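Local coordinates for type III restriction-modification enzyme EcoP15I Res subunit (Escherichia coli, PDB 4ZCF), which forms, with the Mod subunit, a type III restriction enzyme that cleaves DNA 25-27 base pairs downstream of one of two inversely oriented 5'-CAGCAG-3' sites, at residues 39-47 with 103-111; 273-281 with 529-539. All coordinates share one frame; numbering follows the deposited sequence.

Contact 1: 39-47 with 103-111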
loop_
_atom_site.group_PDB
_atom_site.type_symbol
_atom_site.label_atom_id
_atom_site.label_comp_id
_atom_site.label_asym_id
_atom_site.label_seq_id
_atom_site.Cartn_x
_atom_site.Cartn_y
_atom_site.Cartn_z
ATOM N N ARG C 39 25.183 9.671 7.913
ATOM C CA ARG C 39 26.181 9.191 6.944
ATOM C C ARG C 39 25.608 8.088 6.034
ATOM O O ARG C 39 26.007 7.972 4.867
ATOM C CB ARG C 39 27.443 8.700 7.685
ATOM C CG ARG C 39 28.672 8.475 6.797
ATOM C CD ARG C 39 29.976 8.725 7.536
ATOM N NE ARG C 39 30.251 7.727 8.574
ATOM C CZ ARG C 39 30.734 8.010 9.780
ATOM N NH1 ARG C 39 30.998 9.266 10.120
ATOM N NH2 ARG C 39 30.953 7.040 10.660
ATOM N N LEU C 40 24.679 7.297 6.583
ATOM C CA LEU C 40 24.025 6.183 5.909
ATOM C C LEU C 40 22.888 6.641 4.971
ATOM O O LEU C 40 22.591 5.958 3.992
ATOM C CB LEU C 40 23.503 5.187 6.960
ATOM C CG LEU C 40 24.350 3.935 7.184
ATOM C CD1 LEU C 40 24.377 3.545 8.630
ATOM C CD2 LEU C 40 23.831 2.783 6.384
ATOM N N LEU C 41 22.282 7.807 5.260
ATOM C CA LEU C 41 21.160 8.350 4.487
ATOM C C LEU C 41 21.554 9.518 3.577
ATOM O O LEU C 41 20.918 9.723 2.540
ATOM C CB LEU C 41 20.002 8.786 5.424
ATOM C CG LEU C 41 19.584 7.861 6.581
ATOM C CD1 LEU C 41 19.420 8.633 7.821
ATOM C CD2 LEU C 41 18.310 7.198 6.303
ATOM N N ALA C 42 22.530 10.335 3.991
ATOM C CA ALA C 42 22.922 11.503 3.196
ATOM C C ALA C 42 24.108 11.236 2.283
ATOM O O ALA C 42 24.840 10.269 2.475
ATOM C CB ALA C 42 23.180 12.716 4.095
ATOM N N ASN C 43 24.281 12.100 1.281
ATOM C CA ASN C 43 25.377 12.030 0.326
ATOM C C ASN C 43 26.667 12.574 0.935
ATOM O O ASN C 43 26.597 13.520 1.724
ATOM C CB ASN C 43 25.070 12.938 -0.867
ATOM C CG ASN C 43 24.528 12.312 -2.109
ATOM O OD1 ASN C 43 24.431 11.087 -2.281
ATOM N ND2 ASN C 43 24.181 13.178 -3.020
ATOM N N PRO C 44 27.860 12.119 0.460
ATOM C CA PRO C 44 29.112 12.765 0.896
ATOM C C PRO C 44 29.169 14.189 0.318
ATOM O O PRO C 44 28.650 14.433 -0.781
ATOM C CB PRO C 44 30.205 11.892 0.254
ATOM C CG PRO C 44 29.510 10.637 -0.192
ATOM C CD PRO C 44 28.131 11.060 -0.536
ATOM N N GLU C 45 29.756 15.136 1.060
ATOM C CA GLU C 45 29.886 16.507 0.569
ATOM C C GLU C 45 31.105 16.554 -0.362
ATOM O O GLU C 45 32.225 16.351 0.093
ATOM C CB GLU C 45 30.042 17.482 1.734
ATOM N N LEU C 46 30.873 16.734 -1.676
ATOM C CA LEU C 46 31.938 16.804 -2.682
ATOM C C LEU C 46 32.461 18.240 -2.785
ATOM O O LEU C 46 31.902 19.073 -3.515
ATOM C CB LEU C 46 31.472 16.249 -4.046
ATOM C CG LEU C 46 32.570 15.969 -5.073
ATOM C CD1 LEU C 46 33.497 14.846 -4.600
ATOM C CD2 LEU C 46 31.970 15.638 -6.428
ATOM N N LYS C 47 33.528 18.517 -2.005
ATOM C CA LYS C 47 34.169 19.828 -1.864
ATOM C C LYS C 47 35.449 19.983 -2.679
ATOM O O LYS C 47 36.298 19.096 -2.672
ATOM C CB LYS C 47 34.452 20.101 -0.391
ATOM N N LYS C 103 30.656 6.152 -9.304
ATOM C CA LYS C 103 31.900 5.375 -9.359
ATOM C C LYS C 103 33.050 6.148 -8.666
ATOM O O LYS C 103 33.567 5.698 -7.636
ATOM C CB LYS C 103 32.237 4.999 -10.817
ATOM C CG LYS C 103 33.514 4.173 -10.994
ATOM C CD LYS C 103 33.727 3.753 -12.440
ATOM C CE LYS C 103 33.617 2.256 -12.608
ATOM N NZ LYS C 103 33.343 1.862 -14.022
ATOM N N SER C 104 33.352 7.357 -9.174
ATOM C CA SER C 104 34.441 8.206 -8.695
ATOM C C SER C 104 34.334 8.744 -7.268
ATOM O O SER C 104 35.349 8.793 -6.571
ATOM C CB SER C 104 34.690 9.347 -9.675
ATOM O OG SER C 104 34.938 8.858 -10.982
ATOM N N PHE C 105 33.127 9.156 -6.834
ATOM C CA PHE C 105 32.933 9.824 -5.543
ATOM C C PHE C 105 31.975 9.217 -4.535
ATOM O O PHE C 105 31.923 9.689 -3.392
ATOM C CB PHE C 105 32.585 11.306 -5.779
ATOM C CG PHE C 105 33.439 11.959 -6.837
ATOM C CD1 PHE C 105 34.794 12.199 -6.613
ATOM C CD2 PHE C 105 32.899 12.310 -8.071
ATOM C CE1 PHE C 105 35.586 12.797 -7.598
ATOM C CE2 PHE C 105 33.692 12.915 -9.053
ATOM C CZ PHE C 105 35.028 13.151 -8.810
ATOM N N GLY C 106 31.203 8.224 -4.951
ATOM C CA GLY C 106 30.231 7.589 -4.067
ATOM C C GLY C 106 29.012 8.441 -3.774
ATOM O O GLY C 106 28.449 8.372 -2.679
ATOM N N ILE C 107 28.600 9.258 -4.754
ATOM C CA ILE C 107 27.375 10.043 -4.679
ATOM C C ILE C 107 26.293 8.992 -5.031
ATOM O O ILE C 107 26.399 8.328 -6.064
ATOM C CB ILE C 107 27.390 11.274 -5.643
ATOM C CG1 ILE C 107 28.656 12.164 -5.467
ATOM C CG2 ILE C 107 26.086 12.092 -5.556
ATOM C CD1 ILE C 107 28.767 13.007 -4.147
ATOM N N ASN C 108 25.332 8.760 -4.117
ATOM C CA ASN C 108 24.327 7.717 -4.332
ATOM C C ASN C 108 22.866 8.198 -4.333
ATOM O O ASN C 108 21.950 7.379 -4.451
ATOM C CB ASN C 108 24.552 6.551 -3.344
ATOM C CG ASN C 108 24.267 6.881 -1.903
ATOM O OD1 ASN C 108 24.777 7.862 -1.345
ATOM N ND2 ASN C 108 23.479 6.030 -1.253
ATOM N N LYS C 109 22.658 9.514 -4.182
ATOM C CA LYS C 109 21.337 10.125 -4.138
ATOM C C LYS C 109 21.253 11.333 -5.061
ATOM O O LYS C 109 22.009 12.295 -4.916
ATOM C CB LYS C 109 20.907 10.417 -2.690
ATOM C CG LYS C 109 20.410 9.152 -1.996
ATOM C CD LYS C 109 19.764 9.389 -0.671
ATOM C CE LYS C 109 19.619 8.061 0.028
ATOM N NZ LYS C 109 18.993 8.217 1.378
ATOM N N PHE C 110 20.373 11.228 -6.071
ATOM C CA PHE C 110 20.189 12.225 -7.127
ATOM C C PHE C 110 18.706 12.532 -7.339
ATOM O O PHE C 110 17.870 11.631 -7.265
ATOM C CB PHE C 110 20.784 11.701 -8.462
ATOM C CG PHE C 110 22.204 11.178 -8.412
ATOM C CD1 PHE C 110 22.469 9.867 -8.026
ATOM C CD2 PHE C 110 23.268 11.972 -8.810
ATOM C CE1 PHE C 110 23.788 9.390 -7.958
ATOM C CE2 PHE C 110 24.584 11.489 -8.762
ATOM C CZ PHE C 110 24.834 10.202 -8.339
ATOM N N ILE C 111 18.393 13.799 -7.641
ATOM C CA ILE C 111 17.035 14.240 -7.964
ATOM C C ILE C 111 17.004 14.587 -9.475
ATOM O O ILE C 111 17.787 15.438 -9.915
ATOM C CB ILE C 111 16.489 15.391 -7.048
ATOM C CG1 ILE C 111 16.654 15.042 -5.543
ATOM C CG2 ILE C 111 15.015 15.685 -7.384
ATOM C CD1 ILE C 111 16.264 16.186 -4.483
#

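Contact 2: 273-281 with 529-539. With AMP (adenosine monophosphate), chain H.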
loop_
_atom_site.group_PDB
_atom_site.type_symbol
_atom_site.label_atom_id
_atom_site.label_comp_id
_atom_site.label_asym_id
_atom_site.label_seq_id
_atom_site.Cartn_x
_atom_site.Cartn_y
_atom_site.Cartn_z
ATOM N N PHE C 273 22.693 16.584 -37.574
ATOM C CA PHE C 273 22.326 16.381 -38.979
ATOM C C PHE C 273 23.553 16.146 -39.884
ATOM O O PHE C 273 23.497 15.272 -40.748
ATOM C CB PHE C 273 21.501 17.571 -39.501
ATOM C CG PHE C 273 20.027 17.588 -39.141
ATOM C CD1 PHE C 273 19.157 16.635 -39.653
ATOM C CD2 PHE C 273 19.498 18.610 -38.358
ATOM C CE1 PHE C 273 17.792 16.666 -39.334
ATOM C CE2 PHE C 273 18.135 18.630 -38.028
ATOM C CZ PHE C 273 17.290 17.664 -38.528
ATOM N N ASN C 274 24.657 16.903 -39.673
ATOM C CA ASN C 274 25.908 16.824 -40.453
ATOM C C ASN C 274 26.674 15.523 -40.296
ATOM O O ASN C 274 27.079 14.936 -41.303
ATOM C CB ASN C 274 26.828 18.015 -40.167
ATOM C CG ASN C 274 26.503 19.260 -40.947
ATOM O OD1 ASN C 274 25.347 19.551 -41.278
ATOM N ND2 ASN C 274 27.532 20.019 -41.261
ATOM N N ASP C 275 26.890 15.087 -39.037
ATOM C CA ASP C 275 27.569 13.832 -38.714
ATOM C C ASP C 275 26.636 12.617 -38.807
ATOM O O ASP C 275 26.993 11.525 -38.359
ATOM C CB ASP C 275 28.285 13.923 -37.366
ATOM C CG ASP C 275 29.611 14.643 -37.476
ATOM O OD1 ASP C 275 29.639 15.757 -38.067
ATOM O OD2 ASP C 275 30.626 14.096 -36.986
ATOM N N ASP C 276 25.454 12.816 -39.437
ATOM C CA ASP C 276 24.402 11.833 -39.711
ATOM C C ASP C 276 24.005 10.969 -38.494
ATOM O O ASP C 276 23.718 9.773 -38.636
ATOM C CB ASP C 276 24.762 10.983 -40.946
ATOM C CG ASP C 276 25.303 11.792 -42.104
ATOM O OD1 ASP C 276 24.552 12.647 -42.635
ATOM O OD2 ASP C 276 26.490 11.595 -42.462
ATOM N N LEU C 277 23.980 11.598 -37.299
ATOM C CA LEU C 277 23.615 10.965 -36.028
ATOM C C LEU C 277 22.093 10.889 -35.930
ATOM O O LEU C 277 21.553 10.255 -35.018
ATOM C CB LEU C 277 24.165 11.796 -34.846
ATOM C CG LEU C 277 25.677 11.991 -34.771
ATOM C CD1 LEU C 277 26.040 13.094 -33.792
ATOM C CD2 LEU C 277 26.385 10.706 -34.394
ATOM N N VAL C 278 21.410 11.530 -36.892
ATOM C CA VAL C 278 19.965 11.676 -36.959
ATOM C C VAL C 278 19.458 11.554 -38.418
ATOM O O VAL C 278 20.239 11.735 -39.347
ATOM C CB VAL C 278 19.662 13.038 -36.265
ATOM C CG1 VAL C 278 19.025 14.060 -37.182
ATOM C CG2 VAL C 278 18.882 12.861 -34.971
ATOM N N LYS C 279 18.174 11.197 -38.616
ATOM C CA LYS C 279 17.571 11.063 -39.956
ATOM C C LYS C 279 17.441 12.436 -40.640
ATOM O O LYS C 279 17.210 13.442 -39.967
ATOM C CB LYS C 279 16.164 10.451 -39.871
ATOM C CG LYS C 279 16.080 8.999 -39.453
ATOM C CD LYS C 279 14.684 8.491 -39.781
ATOM C CE LYS C 279 14.298 7.266 -39.000
ATOM N NZ LYS C 279 13.321 7.575 -37.926
ATOM N N GLY C 280 17.557 12.454 -41.967
ATOM C CA GLY C 280 17.369 13.663 -42.762
ATOM C C GLY C 280 15.888 13.931 -42.945
ATOM O O GLY C 280 15.067 13.055 -42.640
ATOM N N ILE C 281 15.513 15.129 -43.429
ATOM C CA ILE C 281 14.086 15.444 -43.603
ATOM C C ILE C 281 13.654 15.527 -45.070
ATOM O O ILE C 281 14.377 16.098 -45.885
ATOM C CB ILE C 281 13.634 16.704 -42.794
ATOM C CG1 ILE C 281 14.359 16.850 -41.424
ATOM C CG2 ILE C 281 12.094 16.799 -42.675
ATOM C CD1 ILE C 281 13.956 15.832 -40.288
ATOM N N LEU C 529 11.890 21.949 -35.373
ATOM C CA LEU C 529 12.924 21.011 -34.953
ATOM C C LEU C 529 12.353 20.036 -33.920
ATOM O O LEU C 529 12.619 18.834 -34.016
ATOM C CB LEU C 529 14.131 21.777 -34.387
ATOM C CG LEU C 529 15.474 21.033 -34.262
ATOM C CD1 LEU C 529 15.988 20.550 -35.621
ATOM C CD2 LEU C 529 16.519 21.926 -33.631
ATOM N N GLN C 530 11.534 20.549 -32.963
ATOM C CA GLN C 530 10.901 19.755 -31.907
ATOM C C GLN C 530 9.897 18.747 -32.469
ATOM O O GLN C 530 9.827 17.619 -31.958
ATOM C CB GLN C 530 10.219 20.667 -30.902
ATOM N N GLU C 531 9.125 19.150 -33.514
ATOM C CA GLU C 531 8.119 18.291 -34.147
ATOM C C GLU C 531 8.691 17.235 -35.070
ATOM O O GLU C 531 8.101 16.169 -35.195
ATOM C CB GLU C 531 6.937 19.067 -34.769
ATOM C CG GLU C 531 7.268 20.064 -35.869
ATOM C CD GLU C 531 6.136 21.016 -36.217
ATOM O OE1 GLU C 531 6.303 22.241 -36.015
ATOM O OE2 GLU C 531 5.080 20.539 -36.693
ATOM N N VAL C 532 9.851 17.517 -35.692
ATOM C CA VAL C 532 10.548 16.551 -36.551
ATOM C C VAL C 532 11.339 15.541 -35.682
ATOM O O VAL C 532 11.463 14.377 -36.070
ATOM C CB VAL C 532 11.368 17.160 -37.745
ATOM C CG1 VAL C 532 10.478 17.940 -38.703
ATOM C CG2 VAL C 532 12.543 18.014 -37.279
ATOM N N GLY C 533 11.799 15.997 -34.503
ATOM C CA GLY C 533 12.534 15.222 -33.501
ATOM C C GLY C 533 11.836 13.969 -32.995
ATOM O O GLY C 533 12.495 13.051 -32.488
ATOM N N ARG C 534 10.502 13.897 -33.161
ATOM C CA ARG C 534 9.699 12.738 -32.751
ATOM C C ARG C 534 9.993 11.491 -33.634
ATOM O O ARG C 534 9.675 10.359 -33.244
ATOM C CB ARG C 534 8.187 13.082 -32.744
ATOM C CG ARG C 534 7.865 14.500 -32.265
ATOM C CD ARG C 534 6.409 14.681 -31.902
ATOM N NE ARG C 534 5.965 16.075 -32.027
ATOM C CZ ARG C 534 6.126 17.024 -31.104
ATOM N NH1 ARG C 534 6.741 16.751 -29.960
ATOM N NH2 ARG C 534 5.690 18.255 -31.326
ATOM N N GLY C 535 10.610 11.724 -34.800
ATOM C CA GLY C 535 10.991 10.684 -35.756
ATOM C C GLY C 535 12.389 10.841 -36.326
ATOM O O GLY C 535 12.668 10.311 -37.400
ATOM N N LEU C 536 13.283 11.551 -35.601
ATOM C CA LEU C 536 14.674 11.823 -35.990
ATOM C C LEU C 536 15.665 10.706 -35.667
ATOM O O LEU C 536 16.704 10.602 -36.327
ATOM C CB LEU C 536 15.179 13.101 -35.309
ATOM C CG LEU C 536 14.974 14.436 -36.012
ATOM C CD1 LEU C 536 15.792 15.519 -35.323
ATOM C CD2 LEU C 536 15.355 14.372 -37.462
ATOM N N ARG C 537 15.383 9.924 -34.610
ATOM C CA ARG C 537 16.249 8.859 -34.121
ATOM C C ARG C 537 16.527 7.768 -35.150
ATOM O O ARG C 537 15.670 7.450 -35.972
ATOM C CB ARG C 537 15.705 8.279 -32.812
ATOM C CG ARG C 537 16.149 9.046 -31.559
ATOM C CD ARG C 537 15.424 8.584 -30.297
ATOM N NE ARG C 537 15.441 7.124 -30.131
ATOM C CZ ARG C 537 14.681 6.447 -29.272
ATOM N NH1 ARG C 537 13.833 7.088 -28.477
ATOM N NH2 ARG C 537 14.767 5.124 -29.201
ATOM N N LEU C 538 17.750 7.224 -35.110
ATOM C CA LEU C 538 18.204 6.173 -36.014
ATOM C C LEU C 538 17.458 4.855 -35.751
ATOM O O LEU C 538 17.332 4.439 -34.599
ATOM C CB LEU C 538 19.733 6.022 -35.974
ATOM C CG LEU C 538 20.538 7.288 -36.352
ATOM C CD1 LEU C 538 22.015 7.083 -36.132
ATOM C CD2 LEU C 538 20.288 7.716 -37.804
ATOM N N PRO C 539 16.878 4.237 -36.801
ATOM C CA PRO C 539 16.057 3.035 -36.585
ATOM C C PRO C 539 16.807 1.766 -36.177
ATOM O O PRO C 539 18.020 1.663 -36.360
ATOM C CB PRO C 539 15.326 2.874 -37.923
ATOM C CG PRO C 539 16.263 3.455 -38.911
ATOM C CD PRO C 539 16.896 4.624 -38.230
HETATM P P AMP H . 13.669 13.150 -22.511
HETATM O O1P AMP H . 12.856 14.387 -22.599
HETATM O O2P AMP H . 15.021 13.597 -22.930
HETATM O O3P AMP H . 13.816 12.903 -21.054
HETATM O "O5'" AMP H . 13.060 11.905 -23.300
HETATM C "C5'" AMP H . 13.818 11.251 -24.302
HETATM C "C4'" AMP H . 13.539 9.782 -24.340
HETATM O "O4'" AMP H . 14.345 9.137 -25.363
HETATM C "C3'" AMP H . 13.929 9.142 -23.054
HETATM O "O3'" AMP H . 12.792 9.105 -22.191
HETATM C "C2'" AMP H . 14.438 7.803 -23.404
HETATM O "O2'" AMP H . 13.388 6.827 -23.342
HETATM C "C1'" AMP H . 14.899 7.903 -24.822
HETATM N N9 AMP H . 16.296 7.835 -24.983
HETATM C C8 AMP H . 17.119 8.771 -24.553
HETATM N N7 AMP H . 18.397 8.446 -24.891
HETATM C C5 AMP H . 18.306 7.192 -25.650
HETATM C C6 AMP H . 19.184 6.285 -26.308
HETATM N N6 AMP H . 20.583 6.517 -26.332
HETATM N N1 AMP H . 18.660 5.186 -26.909
HETATM C C2 AMP H . 17.360 4.929 -26.896
HETATM N N3 AMP H . 16.480 5.729 -26.301
HETATM C C4 AMP H . 16.873 6.860 -25.670
#

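Contact 1: 39-47 with 103-111
Asn43 OD1 receives two successive backbone N-H groups of 103-111: that of Asn108 at 3.1 Å from OD1, tilted 31° from the carbonyl plane, and, more weakly, that of Lys109. The place is the exit of a beta-alpha-beta crossover in the first RecA-like sheet, where helix 90-105 turns into strand 109-113 and the loop ahead of strand 45-47 crosses it. Asparagine suits it because a short amide can accept and donate at once: ND2 gives a hydrogen to Lys109 O at 3.0 Å, in the carbonyl plane and on a lone pair, and another to Lys220 O. The methyl CG2 of Ile107 lies 3.4 Å from ND2 and packs against the amide. A leucine in place of Asn43 would probably leave the Asn108 N-H and the carbonyls of Lys109 and Lys220 without this partner and unpin the loop from the strand.

Lys109 reaches the other way with an extended chain, and its NZ meets Leu41 O at 2.7 Å on a lone pair. The carbonyls of Phe170 and Ala173 also hold this ammonium group, so a buried lysine is paid for by three oxygens. Gly106, with positive phi (73°), ends the helix and lets the chain turn, while the Pro44 ring lies along its carbonyl. Leu46 has CG anti to the backbone N (chi1 -166°), which carries both methyls to the Phe105 ring: CD1 approaches Phe105 CD1 at 3.6 Å, and CD2 makes a CH-pi contact 4.1 Å from the centroid, on the face opposite Ser104 CB.

Contact 2: 273-281 with 529-539
The Phe273 ring meets 529-539 in two ways: Leu529 CD1 comes to its edge, near the ring plane and 3.8 Å from CE2, while Leu536 CD2 approaches CE1 obliquely. The other flat group is the Arg537 guanidinium, over one face of which sits AMP N3, offset toward the rim and 3.4 Å from NH2, with the adenine steeply inclined rather than stacked. Its NH1 makes a long, weak ion pair with Asp509. The sequence from Gln530 to Arg537 fits helicase motif VI, whose arginines serve the nucleotide in related enzymes.

Leu536 is the apolar centre, since its branched end can serve several neighbours. Leu536 CD2 lies 3.5 Å from Ile281 CD1, which leans on Val532 as well. The same methyl touches Val278 CG1. Backbones join where Lys279 N donates almost straight (175°) to Leu536 O at 2.8 Å.

The Lys279 side chain runs past Leu536 O and bends at chi4 (106°), bringing NZ 2.9 Å from Gly535 O, above that carbonyl's plane, and 3.1 Å from Arg537 O, almost end-on to it. Pro511 O and Val513 O also accept from NZ, so several carbonyls surround a buried ammonium group, and Phe514 adds a cation-pi contact.

The whole seam lies where helix 269-274 leads into strand 280-285, with helix 528-532 packed alongside and strands 553-558 and 591-593 flanking 280-285 in the second parallel sheet.

Overall arrangement
The two contacts are in series along the chain, contact 1 first, and their centres stand 36 Å apart. Each involves a different one of two parallel sheets that share the strand order 3-4-2-5-6-1-7 of paired RecA-like lobes; in contact 1 the small antiparallel pair 29-31 and 45-47 is laid beside the first, at the start of strand 109-113. In contact 2, 273-281 follows the last strand of the first sheet, 263-267, and enters the second, while 529-539 supplies Arg537 to the AMP pocket, which also includes Lys90 and Thr91 at the start of helix 90-105. Contact 2 thus lies at the nucleotide cleft of the helicase domain, whereas contact 1 is packing at that helix's far end.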